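Local atomic coordinates of alpha-L-arabinosidase (Xanthomonas axonopodis pv. citri, PDB entry 6D25), a protein that probably cleaves arabinofuranosyl side groups from arabinoxylans, including those on internally di-substituted units, as a glycoside hydrolase of family GH51. Residues W274-S279 with G326-P331; L340-S345 with N376-M381. One frame throughout, in Å; residues are numbered along the deposited sequence.

Contact 1. Residues W274-S279 with G326-P331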
ATOM      1  N   TRP A 274     -21.087  23.706   3.970  1.00 26.94           N
ATOM      2  CA  TRP A 274     -20.774  22.598   4.857  1.00 27.89           C
ATOM      3  C   TRP A 274     -20.576  23.130   6.273  1.00 27.82           C
ATOM      4  O   TRP A 274     -19.980  24.151   6.400  1.00 29.41           O
ATOM      5  CB  TRP A 274     -19.502  21.873   4.363  1.00 29.11           C
ATOM      6  CG  TRP A 274     -19.300  20.602   5.118  1.00 29.30           C
ATOM      7  CD1 TRP A 274     -18.626  20.428   6.286  1.00 29.78           C
ATOM      8  CD2 TRP A 274     -19.924  19.344   4.810  1.00 28.89           C
ATOM      9  NE1 TRP A 274     -18.734  19.135   6.696  1.00 29.35           N
ATOM     10  CE2 TRP A 274     -19.544  18.445   5.826  1.00 29.94           C
ATOM     11  CE3 TRP A 274     -20.753  18.901   3.783  1.00 28.82           C
ATOM     12  CZ2 TRP A 274     -19.930  17.104   5.812  1.00 29.43           C
ATOM     13  CZ3 TRP A 274     -21.152  17.584   3.782  1.00 29.23           C
ATOM     14  CH2 TRP A 274     -20.742  16.700   4.781  1.00 29.17           C
ATOM     15  N   PRO A 275     -21.032  22.459   7.321  1.00 27.58           N
ATOM     16  CA  PRO A 275     -21.853  21.231   7.263  1.00 26.54           C
ATOM     17  C   PRO A 275     -23.333  21.526   6.934  1.00 25.29           C
ATOM     18  O   PRO A 275     -23.822  22.614   7.215  1.00 24.07           O
ATOM     19  CB  PRO A 275     -21.760  20.665   8.685  1.00 27.32           C
ATOM     20  CG  PRO A 275     -21.573  21.887   9.566  1.00 28.17           C
ATOM     21  CD  PRO A 275     -20.802  22.876   8.714  1.00 27.97           C
ATOM     22  N   PRO A 276     -24.046  20.538   6.368  1.00 24.25           N
ATOM     23  CA  PRO A 276     -25.400  20.786   5.834  1.00 24.11           C
ATOM     24  C   PRO A 276     -26.414  21.106   6.936  1.00 25.28           C
ATOM     25  O   PRO A 276     -26.683  20.272   7.775  1.00 26.04           O
ATOM     26  CB  PRO A 276     -25.797  19.509   5.097  1.00 24.25           C
ATOM     27  CG  PRO A 276     -24.492  18.811   4.872  1.00 24.23           C
ATOM     28  CD  PRO A 276     -23.658  19.148   6.097  1.00 24.30           C
ATOM     29  N   ARG A 277     -26.945  22.317   6.942  1.00 25.03           N
ATOM     30  CA  ARG A 277     -27.867  22.722   8.003  1.00 27.27           C
ATOM     31  C   ARG A 277     -29.173  23.302   7.442  1.00 24.42           C
ATOM     32  O   ARG A 277     -30.003  23.705   8.230  1.00 24.73           O
ATOM     33  CB  ARG A 277     -27.198  23.749   8.929  1.00 30.95           C
ATOM     34  CG  ARG A 277     -26.053  23.176   9.748  1.00 36.48           C
ATOM     35  CD  ARG A 277     -25.529  24.218  10.744  1.00 45.07           C
ATOM     36  NE  ARG A 277     -24.252  23.862  11.387  1.00 51.49           N
ATOM     37  CZ  ARG A 277     -24.110  22.976  12.388  1.00 55.43           C
ATOM     38  NH1 ARG A 277     -25.154  22.290  12.826  1.00 57.97           N
ATOM     39  NH2 ARG A 277     -22.912  22.748  12.907  1.00 55.58           N
ATOM     40  N   ALA A 278     -29.359  23.362   6.137  1.00 21.69           N
ATOM     41  CA  ALA A 278     -30.560  23.989   5.570  1.00 21.62           C
ATOM     42  C   ALA A 278     -31.760  23.036   5.643  1.00 20.76           C
ATOM     43  O   ALA A 278     -31.604  21.812   5.428  1.00 20.70           O
ATOM     44  CB  ALA A 278     -30.284  24.412   4.144  1.00 21.90           C
ATOM     45  N   SER A 279     -32.945  23.580   5.921  1.00 19.96           N
ATOM     46  CA  SER A 279     -34.167  22.731   5.983  1.00 20.00           C
ATOM     47  C   SER A 279     -34.524  22.214   4.587  1.00 19.39           C
ATOM     48  O   SER A 279     -34.510  22.978   3.628  1.00 19.81           O
ATOM     49  CB  SER A 279     -35.330  23.460   6.584  1.00 20.51           C
ATOM     50  OG  SER A 279     -36.512  22.708   6.503  1.00 20.05           O
ATOM     51  N   GLY A 326     -26.351  16.341  -6.409  1.00 14.61           N
ATOM     52  CA  GLY A 326     -27.650  16.525  -5.762  1.00 14.98           C
ATOM     53  C   GLY A 326     -27.574  17.346  -4.498  1.00 15.25           C
ATOM     54  O   GLY A 326     -26.520  17.816  -4.109  1.00 15.23           O
ATOM     55  N   THR A 327     -28.734  17.538  -3.869  1.00 16.02           N
ATOM     56  CA  THR A 327     -28.845  18.384  -2.713  1.00 16.48           C
ATOM     57  C   THR A 327     -28.484  17.614  -1.444  1.00 16.50           C
ATOM     58  O   THR A 327     -28.757  16.447  -1.307  1.00 15.91           O
ATOM     59  CB  THR A 327     -30.255  18.978  -2.602  1.00 17.00           C
ATOM     60  OG1 THR A 327     -31.232  17.928  -2.618  1.00 16.71           O
ATOM     61  CG2 THR A 327     -30.522  19.946  -3.723  1.00 16.62           C
ATOM     62  N   TRP A 328     -27.923  18.356  -0.500  1.00 16.44           N
ATOM     63  CA  TRP A 328     -27.637  17.850   0.840  1.00 16.80           C
ATOM     64  C   TRP A 328     -28.120  18.886   1.859  1.00 17.10           C
ATOM     65  O   TRP A 328     -27.585  19.986   1.916  1.00 16.99           O
ATOM     66  CB  TRP A 328     -26.139  17.561   0.979  1.00 17.00           C
ATOM     67  CG  TRP A 328     -25.762  16.674   2.126  1.00 17.25           C
ATOM     68  CD1 TRP A 328     -26.372  16.567   3.346  1.00 16.98           C
ATOM     69  CD2 TRP A 328     -24.625  15.792   2.170  1.00 16.97           C
ATOM     70  NE1 TRP A 328     -25.716  15.664   4.128  1.00 17.08           N
ATOM     71  CE2 TRP A 328     -24.629  15.172   3.441  1.00 17.48           C
ATOM     72  CE3 TRP A 328     -23.612  15.473   1.270  1.00 17.46           C
ATOM     73  CZ2 TRP A 328     -23.655  14.256   3.832  1.00 17.08           C
ATOM     74  CZ3 TRP A 328     -22.663  14.537   1.640  1.00 17.63           C
ATOM     75  CH2 TRP A 328     -22.693  13.936   2.905  1.00 17.91           C
ATOM     76  N   TYR A 329     -29.136  18.488   2.634  1.00 17.34           N
ATOM     77  CA  TYR A 329     -29.796  19.329   3.626  1.00 18.16           C
ATOM     78  C   TYR A 329     -29.492  18.844   5.057  1.00 18.16           C
ATOM     79  O   TYR A 329     -28.883  17.822   5.239  1.00 17.25           O
ATOM     80  CB  TYR A 329     -31.316  19.290   3.395  1.00 18.46           C
ATOM     81  CG  TYR A 329     -31.769  19.765   2.031  1.00 18.69           C
ATOM     82  CD1 TYR A 329     -31.467  21.052   1.589  1.00 19.75           C
ATOM     83  CD2 TYR A 329     -32.542  18.965   1.210  1.00 18.43           C
ATOM     84  CE1 TYR A 329     -31.891  21.505   0.345  1.00 20.24           C
ATOM     85  CE2 TYR A 329     -33.000  19.412  -0.021  1.00 18.42           C
ATOM     86  CZ  TYR A 329     -32.664  20.685  -0.463  1.00 19.22           C
ATOM     87  OH  TYR A 329     -33.114  21.155  -1.676  1.00 19.81           O
ATOM     88  N   ALA A 330     -29.981  19.575   6.052  1.00 18.73           N
ATOM     89  CA  ALA A 330     -30.050  19.062   7.415  1.00 20.26           C
ATOM     90  C   ALA A 330     -30.872  17.769   7.405  1.00 21.03           C
ATOM     91  O   ALA A 330     -31.847  17.640   6.650  1.00 22.10           O
ATOM     92  CB  ALA A 330     -30.675  20.070   8.366  1.00 20.83           C
ATOM     93  N   PRO A 331     -30.534  16.848   8.284  1.00 21.56           N
ATOM     94  CA  PRO A 331     -31.390  15.666   8.471  1.00 22.10           C
ATOM     95  C   PRO A 331     -32.766  16.071   9.027  1.00 22.64           C
ATOM     96  O   PRO A 331     -32.865  17.056   9.763  1.00 22.23           O
ATOM     97  CB  PRO A 331     -30.618  14.816   9.483  1.00 22.23           C
ATOM     98  CG  PRO A 331     -29.856  15.844  10.307  1.00 23.28           C
ATOM     99  CD  PRO A 331     -29.491  16.946   9.335  1.00 21.99           C
TER
HETATM  100  O   HOH W   1     -27.750  22.377   3.510  1.00 16.96           O
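Trp274 and Pro276 both meet the same face of the Trp328 indole. The two tryptophans form an edge-to-face pair: CZ3 and CH2 of Trp274 are aimed at the six-membered ring of Trp328, with ring centroids 5.1 Å apart and planes at 85°. Over the pyrrole half of that face lies Pro276, whose CG is 3.5 Å from the centroid of the Trp328 five-membered ring, a CH-pi contact. Trp328 CG lies anti to the backbone N (chi1 -163°), which lays the indole beneath both partners. Pro276 is shared, since its CD also packs near the rim of one face of Trp274, beside Pro275 and its cis peptide bond.

The polar contacts belong to the backbone. Ala330 N donates to Ala278 O over 2.8 Å, with an N-H...O angle of 155°. The same carbonyl oxygen lies 3.3 Å from Tyr329 CB and also touches Ala330 CB, so it is closely wrapped by the opposing chain. Pro276 O receives a CA-H...O contact from Ala330 CA at 3.6 Å. A water bridges Ala278 N, at 3.2 Å, and Trp328 O, at 2.9 Å, joining the loops a second time.

This contact ties together loops that follow neighbouring strands of the parallel eight-stranded sheet, 262-269 and 319-325. Backbone bonds from Thr269 to Gly326 and Trp328 continue the join toward the strands, and Tyr268 packs edge-to-face with Trp328. On the side of helix 346-361, Tyr329 OH bonds to Asp348 and Ser279 O to Arg347.

Contact 2. Residues L340-S345 with N376-M381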
ATOM      1  N   LEU A 340     -28.881  10.352   6.723  1.00 17.43           N
ATOM      2  CA  LEU A 340     -29.052  11.354   5.666  1.00 17.35           C
ATOM      3  C   LEU A 340     -30.488  11.368   5.115  1.00 17.35           C
ATOM      4  O   LEU A 340     -30.667  11.431   3.907  1.00 17.00           O
ATOM      5  CB  LEU A 340     -28.048  11.092   4.559  1.00 17.10           C
ATOM      6  CG  LEU A 340     -26.580  11.093   4.963  1.00 17.42           C
ATOM      7  CD1 LEU A 340     -25.706  11.038   3.719  1.00 17.40           C
ATOM      8  CD2 LEU A 340     -26.195  12.281   5.855  1.00 18.49           C
ATOM      9  N   GLN A 341     -31.488  11.393   5.990  1.00 17.75           N
ATOM     10  CA  GLN A 341     -32.866  11.413   5.558  1.00 18.05           C
ATOM     11  C   GLN A 341     -33.333  12.859   5.472  1.00 18.71           C
ATOM     12  O   GLN A 341     -33.262  13.599   6.440  1.00 18.62           O
ATOM     13  CB  GLN A 341     -33.747  10.594   6.502  1.00 19.45           C
ATOM     14  CG  GLN A 341     -33.293   9.147   6.566  1.00 19.78           C
ATOM     15  CD  GLN A 341     -34.105   8.272   7.490  1.00 21.82           C
ATOM     16  OE1 GLN A 341     -34.844   8.767   8.366  1.00 23.62           O
ATOM     17  NE2 GLN A 341     -33.941   6.960   7.296  1.00 20.40           N
ATOM     18  N   GLN A 342     -33.773  13.253   4.279  1.00 17.85           N
ATOM     19  CA  GLN A 342     -34.244  14.602   4.037  1.00 18.38           C
ATOM     20  C   GLN A 342     -35.479  14.500   3.124  1.00 17.90           C
ATOM     21  O   GLN A 342     -35.626  13.517   2.388  1.00 18.09           O
ATOM     22  CB  GLN A 342     -33.134  15.458   3.423  1.00 17.84           C
ATOM     23  CG  GLN A 342     -32.622  14.942   2.083  1.00 17.43           C
ATOM     24  CD  GLN A 342     -31.361  15.616   1.562  1.00 17.40           C
ATOM     25  OE1 GLN A 342     -30.452  15.914   2.340  1.00 17.64           O
ATOM     26  NE2 GLN A 342     -31.285  15.828   0.259  1.00 15.96           N
ATOM     27  N   GLN A 343     -36.326  15.517   3.157  1.00 17.98           N
ATOM     28  CA  GLN A 343     -37.444  15.577   2.241  1.00 17.77           C
ATOM     29  C   GLN A 343     -36.948  16.112   0.890  1.00 17.55           C
ATOM     30  O   GLN A 343     -35.753  16.463   0.670  1.00 17.67           O
ATOM     31  CB  GLN A 343     -38.623  16.394   2.823  1.00 18.53           C
ATOM     32  CG  GLN A 343     -39.763  15.540   3.373  1.00 18.76           C
ATOM     33  CD  GLN A 343     -40.511  14.779   2.299  1.00 18.40           C
ATOM     34  OE1 GLN A 343     -40.223  14.939   1.115  1.00 17.87           O
ATOM     35  NE2 GLN A 343     -41.467  13.932   2.690  1.00 18.11           N
ATOM     36  N   ASN A 344     -37.867  16.052  -0.059  1.00 17.30           N
ATOM     37  CA  ASN A 344     -37.600  16.236  -1.477  1.00 16.25           C
ATOM     38  C   ASN A 344     -38.760  17.068  -2.026  1.00 16.30           C
ATOM     39  O   ASN A 344     -39.898  16.571  -2.073  1.00 16.34           O
ATOM     40  CB  ASN A 344     -37.470  14.852  -2.106  1.00 15.70           C
ATOM     41  CG  ASN A 344     -36.774  14.819  -3.442  1.00 15.37           C
ATOM     42  OD1 ASN A 344     -37.248  15.462  -4.419  1.00 15.47           O
ATOM     43  ND2 ASN A 344     -35.743  13.995  -3.520  1.00 14.50           N
ATOM     44  N   SER A 345     -38.479  18.352  -2.317  1.00 16.84           N
ATOM     45  CA  SER A 345     -39.509  19.314  -2.614  1.00 17.20           C
ATOM     46  C   SER A 345     -39.438  19.735  -4.082  1.00 16.74           C
ATOM     47  O   SER A 345     -38.580  19.292  -4.844  1.00 15.96           O
ATOM     48  CB  SER A 345     -39.367  20.529  -1.709  1.00 18.25           C
ATOM     49  OG  SER A 345     -38.269  21.322  -2.134  1.00 18.76           O
ATOM     50  N   ASN A 376     -34.440   6.691   0.014  1.00 15.82           N
ATOM     51  CA  ASN A 376     -34.390   7.027   1.461  1.00 15.98           C
ATOM     52  C   ASN A 376     -33.166   7.865   1.865  1.00 16.17           C
ATOM     53  O   ASN A 376     -33.021   8.128   3.069  1.00 16.46           O
ATOM     54  CB  ASN A 376     -34.448   5.763   2.321  1.00 16.23           C
ATOM     55  CG  ASN A 376     -35.832   5.157   2.329  1.00 16.34           C
ATOM     56  OD1 ASN A 376     -36.810   5.917   2.208  1.00 16.78           O
ATOM     57  ND2 ASN A 376     -35.914   3.842   2.494  1.00 15.49           N
ATOM     58  N   VAL A 377     -32.291   8.245   0.940  1.00 15.66           N
ATOM     59  CA  VAL A 377     -30.991   8.853   1.301  1.00 15.18           C
ATOM     60  C   VAL A 377     -30.761  10.045   0.366  1.00 14.90           C
ATOM     61  O   VAL A 377     -30.882   9.918  -0.870  1.00 14.81           O
ATOM     62  CB  VAL A 377     -29.855   7.829   1.135  1.00 15.33           C
ATOM     63  CG1 VAL A 377     -28.489   8.463   1.268  1.00 15.22           C
ATOM     64  CG2 VAL A 377     -30.012   6.675   2.120  1.00 15.84           C
ATOM     65  N   LEU A 378     -30.418  11.173   0.971  1.00 14.47           N
ATOM     66  CA  LEU A 378     -30.130  12.408   0.253  1.00 14.48           C
ATOM     67  C   LEU A 378     -31.248  12.709  -0.758  1.00 14.22           C
ATOM     68  O   LEU A 378     -32.374  12.661  -0.340  1.00 14.01           O
ATOM     69  CB  LEU A 378     -28.717  12.322  -0.341  1.00 14.35           C
ATOM     70  CG  LEU A 378     -27.597  12.419   0.700  1.00 14.80           C
ATOM     71  CD1 LEU A 378     -26.241  12.132   0.089  1.00 14.93           C
ATOM     72  CD2 LEU A 378     -27.574  13.772   1.386  1.00 15.51           C
ATOM     73  N   GLN A 379     -30.947  13.036  -2.021  1.00 14.40           N
ATOM     74  CA  GLN A 379     -31.966  13.537  -2.970  1.00 15.33           C
ATOM     75  C   GLN A 379     -32.627  12.341  -3.660  1.00 16.67           C
ATOM     76  O   GLN A 379     -32.452  12.143  -4.871  1.00 17.91           O
ATOM     77  CB  GLN A 379     -31.370  14.504  -3.995  1.00 15.36           C
ATOM     78  CG  GLN A 379     -32.455  15.227  -4.790  1.00 16.03           C
ATOM     79  CD  GLN A 379     -31.957  16.288  -5.751  1.00 16.29           C
ATOM     80  OE1 GLN A 379     -30.806  16.741  -5.650  1.00 16.71           O
ATOM     81  NE2 GLN A 379     -32.827  16.714  -6.660  1.00 15.24           N
ATOM     82  N   ALA A 380     -33.416  11.576  -2.898  1.00 16.46           N
ATOM     83  CA  ALA A 380     -33.851  10.261  -3.311  1.00 16.08           C
ATOM     84  C   ALA A 380     -34.933  10.277  -4.399  1.00 16.66           C
ATOM     85  O   ALA A 380     -35.697  11.242  -4.550  1.00 16.99           O
ATOM     86  CB  ALA A 380     -34.361   9.538  -2.101  1.00 16.21           C
ATOM     87  N   MET A 381     -35.014   9.157  -5.147  1.00 15.66           N
ATOM     88  CA  MET A 381     -36.125   8.927  -6.051  1.00 16.32           C
ATOM     89  C   MET A 381     -37.390   8.566  -5.267  1.00 15.92           C
ATOM     90  O   MET A 381     -38.509   8.898  -5.659  1.00 15.73           O
ATOM     91  CB  MET A 381     -35.852   7.758  -7.008  1.00 17.13           C
ATOM     92  CG  MET A 381     -34.680   7.905  -7.927  1.00 17.90           C
ATOM     93  SD  MET A 381     -34.644   9.471  -8.864  1.00 19.31           S
ATOM     94  CE  MET A 381     -33.548  10.414  -7.852  1.00 18.57           C
TER
HETATM   95  O   HOH W   2     -31.687   6.641   5.162  1.00 12.93           O
HETATM   96  O   HOH W   3     -33.508  11.304   2.063  1.00 18.80           O
HETATM   97  O   HOH W   4     -35.199  13.122  -0.366  1.00 20.20           O
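The carbonyl oxygen of Leu378 is held by two waters that lead to Gln342 across the contact, one 3.0 Å and the other 2.9 Å from Leu378 O. The first accepts from Gln342 N and the second bonds to Gln342 O. Within its own segment Leu378 O also takes a weak bond from Ala380 N, which closes an inverse gamma turn centred on Gln379.

The direct link is Leu378 N to Leu340 O, 3.0 Å long and nearly straight at 165°. A third water joins Gln341 NE2 to Asn376 O.

Leu340 and Leu378 supply apolar packing, running alongside each other in the same direction with Leu340 CD1 3.8 Å from Leu378 CG. Gln342, its CG wedged between backbone N and carbonyl carbon (chi1 61°), runs its extended chain across Leu378, bringing CG within 3.3 Å of Leu378 O. Asn344 CG is anti to the backbone N (chi1 -161°), which carries ND2 to 2.9 Å from Ala380 O, at an angle too poor for a hydrogen bond; OD1 is bonded to Thr394 OG1.

The contact joins the loop entering helix 346-361, where Ser345 is the N-cap, to the loop between strands 366-371 and 382-385; Thr394 belongs to helix 393-400.

How the contacts relate
Contacts 1 and 2, their centres about 10 Å apart, share one layer of loops beyond the last three strands of the eight-stranded barrel typical of GH51 enzymes. Trp328 connects them: Leu378 CD2 packs 3.5 Å from Trp328 CG, on the face opposite Pro276, so the indole is sandwiched. The Gln342 amide is fixed at both ends, OE1 2.9 Å from Tyr329 N and NE2 bonded to Thr327 O. Gln379 OE1 adds a probable bond of 2.8 Å to Thr327 N. Glycerol, probably from the crystallisation liquor, lies about 4 Å from the Trp328 side chain and about 4 Å from that of Leu378, consistent with a pocket on the side where these barrels carry their active site.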